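Local coordinates for protein protocatechuate decarboxylase (PDB 5O3M) that decarboxylates 3,4-dihydroxybenzoic acid to catechol as a UbiD-type, prenylated-flavin-dependent enzyme, and can work in reverse to carboxylate catechols para to a hydroxyl, at residues S358-V363 against G369-V374. Sequence-based numbering, arbitrary orientation.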
ATOM      1  N   SER A 358      24.997   5.330  21.529  1.00 40.00           N
ATOM      2  CA  SER A 358      23.649   5.299  22.098  1.00 41.69           C
ATOM      3  C   SER A 358      22.814   4.148  21.524  1.00 39.75           C
ATOM      4  O   SER A 358      21.982   3.565  22.233  1.00 46.00           O
ATOM      5  CB  SER A 358      22.953   6.648  21.877  1.00 41.41           C
ATOM      6  OG  SER A 358      22.413   6.742  20.568  1.00 53.73           O
ATOM      7  N   ILE A 359      23.016   3.805  20.254  1.00 33.01           N
ATOM      8  CA  ILE A 359      22.345   2.635  19.692  1.00 32.84           C
ATOM      9  C   ILE A 359      22.875   1.349  20.335  1.00 33.55           C
ATOM     10  O   ILE A 359      22.099   0.463  20.714  1.00 38.70           O
ATOM     11  CB  ILE A 359      22.494   2.627  18.156  1.00 26.15           C
ATOM     12  CG1 ILE A 359      21.774   3.834  17.565  1.00 23.06           C
ATOM     13  CG2 ILE A 359      21.930   1.327  17.557  1.00 33.21           C
ATOM     14  CD1 ILE A 359      22.045   4.090  16.095  1.00 22.90           C
ATOM     15  N   TRP A 360      24.203   1.229  20.471  1.00 33.16           N
ATOM     16  CA  TRP A 360      24.800   0.091  21.173  1.00 29.81           C
ATOM     17  C   TRP A 360      24.164  -0.111  22.540  1.00 34.12           C
ATOM     18  O   TRP A 360      23.792  -1.229  22.910  1.00 37.12           O
ATOM     19  CB  TRP A 360      26.307   0.303  21.355  1.00 37.13           C
ATOM     20  CG  TRP A 360      27.184  -0.456  20.439  1.00 47.50           C
ATOM     21  CD1 TRP A 360      28.068   0.061  19.517  1.00 51.88           C
ATOM     22  CD2 TRP A 360      27.301  -1.875  20.356  1.00 44.78           C
ATOM     23  NE1 TRP A 360      28.713  -0.961  18.860  1.00 49.91           N
ATOM     24  CE2 TRP A 360      28.258  -2.158  19.357  1.00 46.20           C
ATOM     25  CE3 TRP A 360      26.686  -2.936  21.026  1.00 43.39           C
ATOM     26  CZ2 TRP A 360      28.607  -3.459  19.015  1.00 50.68           C
ATOM     27  CZ3 TRP A 360      27.034  -4.219  20.692  1.00 44.75           C
ATOM     28  CH2 TRP A 360      27.980  -4.476  19.691  1.00 50.19           C
ATOM     29  N   ASN A 361      24.096   0.961  23.332  1.00 39.13           N
ATOM     30  CA  ASN A 361      23.611   0.840  24.701  1.00 38.22           C
ATOM     31  C   ASN A 361      22.147   0.435  24.719  1.00 38.98           C
ATOM     32  O   ASN A 361      21.737  -0.409  25.520  1.00 44.53           O
ATOM     33  CB  ASN A 361      23.811   2.161  25.452  1.00 34.99           C
ATOM     34  CG  ASN A 361      25.285   2.482  25.720  1.00 49.06           C
ATOM     35  OD1 ASN A 361      26.119   1.591  25.904  1.00 47.45           O
ATOM     36  ND2 ASN A 361      25.606   3.773  25.747  1.00 53.12           N
ATOM     37  N   ALA A 362      21.345   1.014  23.831  1.00 33.26           N
ATOM     38  CA  ALA A 362      19.923   0.698  23.842  1.00 34.76           C
ATOM     39  C   ALA A 362      19.670  -0.731  23.379  1.00 38.53           C
ATOM     40  O   ALA A 362      18.875  -1.449  23.997  1.00 34.84           O
ATOM     41  CB  ALA A 362      19.159   1.697  22.983  1.00 25.96           C
ATOM     42  N   VAL A 363      20.354  -1.179  22.313  1.00 34.88           N
ATOM     43  CA  VAL A 363      20.060  -2.501  21.762  1.00 33.53           C
ATOM     44  C   VAL A 363      20.658  -3.602  22.634  1.00 39.79           C
ATOM     45  O   VAL A 363      20.021  -4.635  22.868  1.00 34.60           O
ATOM     46  CB  VAL A 363      20.541  -2.617  20.305  1.00 36.05           C
ATOM     47  CG1 VAL A 363      20.316  -4.059  19.773  1.00 32.16           C
ATOM     48  CG2 VAL A 363      19.812  -1.621  19.422  1.00 32.79           C
ATOM     49  N   GLY A 369      23.612  -9.514  23.267  1.00 41.94           N
ATOM     50  CA  GLY A 369      24.267 -10.466  22.391  1.00 34.78           C
ATOM     51  C   GLY A 369      23.802 -10.450  20.945  1.00 43.31           C
ATOM     52  O   GLY A 369      24.434 -11.102  20.106  1.00 38.81           O
ATOM     53  N   PHE A 370      22.730  -9.706  20.624  1.00 37.65           N
ATOM     54  CA  PHE A 370      22.154  -9.713  19.278  1.00 31.10           C
ATOM     55  C   PHE A 370      22.894  -8.755  18.339  1.00 33.91           C
ATOM     56  O   PHE A 370      23.301  -9.141  17.239  1.00 26.55           O
ATOM     57  CB  PHE A 370      20.659  -9.367  19.364  1.00 27.50           C
ATOM     58  CG  PHE A 370      19.908  -9.466  18.045  1.00 25.47           C
ATOM     59  CD1 PHE A 370      19.894 -10.645  17.313  1.00 30.43           C
ATOM     60  CD2 PHE A 370      19.170  -8.394  17.579  1.00 37.71           C
ATOM     61  CE1 PHE A 370      19.170 -10.738  16.118  1.00 29.29           C
ATOM     62  CE2 PHE A 370      18.449  -8.468  16.391  1.00 33.39           C
ATOM     63  CZ  PHE A 370      18.451  -9.644  15.659  1.00 28.13           C
ATOM     64  N   LEU A 371      23.094  -7.507  18.756  1.00 33.50           N
ATOM     65  CA  LEU A 371      23.789  -6.559  17.893  1.00 33.06           C
ATOM     66  C   LEU A 371      25.282  -6.895  17.832  1.00 34.04           C
ATOM     67  O   LEU A 371      25.930  -7.097  18.861  1.00 33.38           O
ATOM     68  CB  LEU A 371      23.578  -5.134  18.402  1.00 30.70           C
ATOM     69  CG  LEU A 371      24.082  -4.008  17.498  1.00 30.41           C
ATOM     70  CD1 LEU A 371      23.262  -3.911  16.210  1.00 25.21           C
ATOM     71  CD2 LEU A 371      24.003  -2.703  18.259  1.00 33.12           C
ATOM     72  N   GLN A 372      25.825  -6.982  16.623  1.00 30.60           N
ATOM     73  CA  GLN A 372      27.255  -7.227  16.488  1.00 33.08           C
ATOM     74  C   GLN A 372      28.045  -5.935  16.333  1.00 33.75           C
ATOM     75  O   GLN A 372      29.175  -5.849  16.821  1.00 33.63           O
ATOM     76  CB  GLN A 372      27.533  -8.148  15.296  1.00 37.57           C
ATOM     77  CG  GLN A 372      26.782  -9.481  15.357  1.00 37.76           C
ATOM     78  CD  GLN A 372      27.079 -10.232  16.619  1.00 34.20           C
ATOM     79  OE1 GLN A 372      28.192 -10.696  16.821  1.00 39.79           O
ATOM     80  NE2 GLN A 372      26.087 -10.335  17.496  1.00 34.45           N
ATOM     81  N   ASN A 373      27.459  -4.924  15.706  1.00 33.21           N
ATOM     82  CA  ASN A 373      28.035  -3.597  15.503  1.00 35.76           C
ATOM     83  C   ASN A 373      27.020  -2.632  14.890  1.00 33.05           C
ATOM     84  O   ASN A 373      26.004  -3.043  14.458  1.00 34.23           O
ATOM     85  CB  ASN A 373      29.298  -3.622  14.653  1.00 31.53           C
ATOM     86  CG  ASN A 373      30.325  -2.613  15.104  1.00 38.92           C
ATOM     87  OD1 ASN A 373      30.048  -1.782  15.909  1.00 41.23           O
ATOM     88  ND2 ASN A 373      31.490  -2.686  14.569  1.00 30.98           N
ATOM     89  N   VAL A 374      27.341  -1.350  14.892  1.00 29.78           N
ATOM     90  CA  VAL A 374      26.533  -0.312  14.328  1.00 30.82           C
ATOM     91  C   VAL A 374      27.408   0.756  13.715  1.00 33.47           C
ATOM     92  O   VAL A 374      28.414   1.078  14.234  1.00 33.90           O
ATOM     93  CB  VAL A 374      25.562   0.259  15.372  1.00 29.08           C
ATOM     94  CG1 VAL A 374      26.261   0.600  16.650  1.00 25.10           C
ATOM     95  CG2 VAL A 374      24.714   1.381  14.847  1.00 25.06           C
TER
HETATM   96  O   HOH W   1      30.146   1.201  16.763  1.00 30.40           O
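Trp360 of helix 358-363 lies against strand 371-374 where the chain has turned back on itself: the two axes run nearly antiparallel, at 164°, and approach to 8.7 Å, with Val363 opposite Leu371 and Trp360 opposite Val374. The indole, broad and flat, can cover several strand residues at once. Leu371 puts CD2 over one face of the six-membered ring of Trp360, 4.1 Å from the centroid and 19° off the normal, a CH-pi contact. At the ring's edge Trp360 CZ2 lies 3.3 Å from Gln372 O, and Leu371 O comes close to Trp360 CH2, while Val374 CG1 packs obliquely on Trp360 CD1 at 3.4 Å. The indole also offers one polar atom: Trp360 NE1 makes a weak hydrogen bond to Asn373 OD1 (3.3 Å) and another weak one to a water in the ring plane, which can donate to Val374 O. Asn373 suits this place because its amide works at both ends, OD1 also accepting weakly from Val374 N and ND2 bonding Ser111 O. Strand 371-376 is an edge strand, within this chain, of the mixed sheet of the UbiD C-terminal domain, and helix 344-366 leads into it; Gln372 and Asn373 form a classic beta bulge opposite Gln389. Beside the indole, buried Ile359, Val363, Leu371 and Val374 are branched and apolar, as suits a covered position. With CG2 of Val374 anti to the backbone N (CG1 at chi1 49°), one methyl faces the indole and the other meets Ile359 CG2 at 3.9 Å. Val363 CG1 reaches Leu371 CB at 3.7 Å, the side chains crossing at about a right angle, and Leu407 of helix 400-411 also packs on Val363. Gln372, pointing away from the helix, folds its amide back so that NE2 donates to Phe370 O at 3.0 Å, from above the plane of that carbonyl.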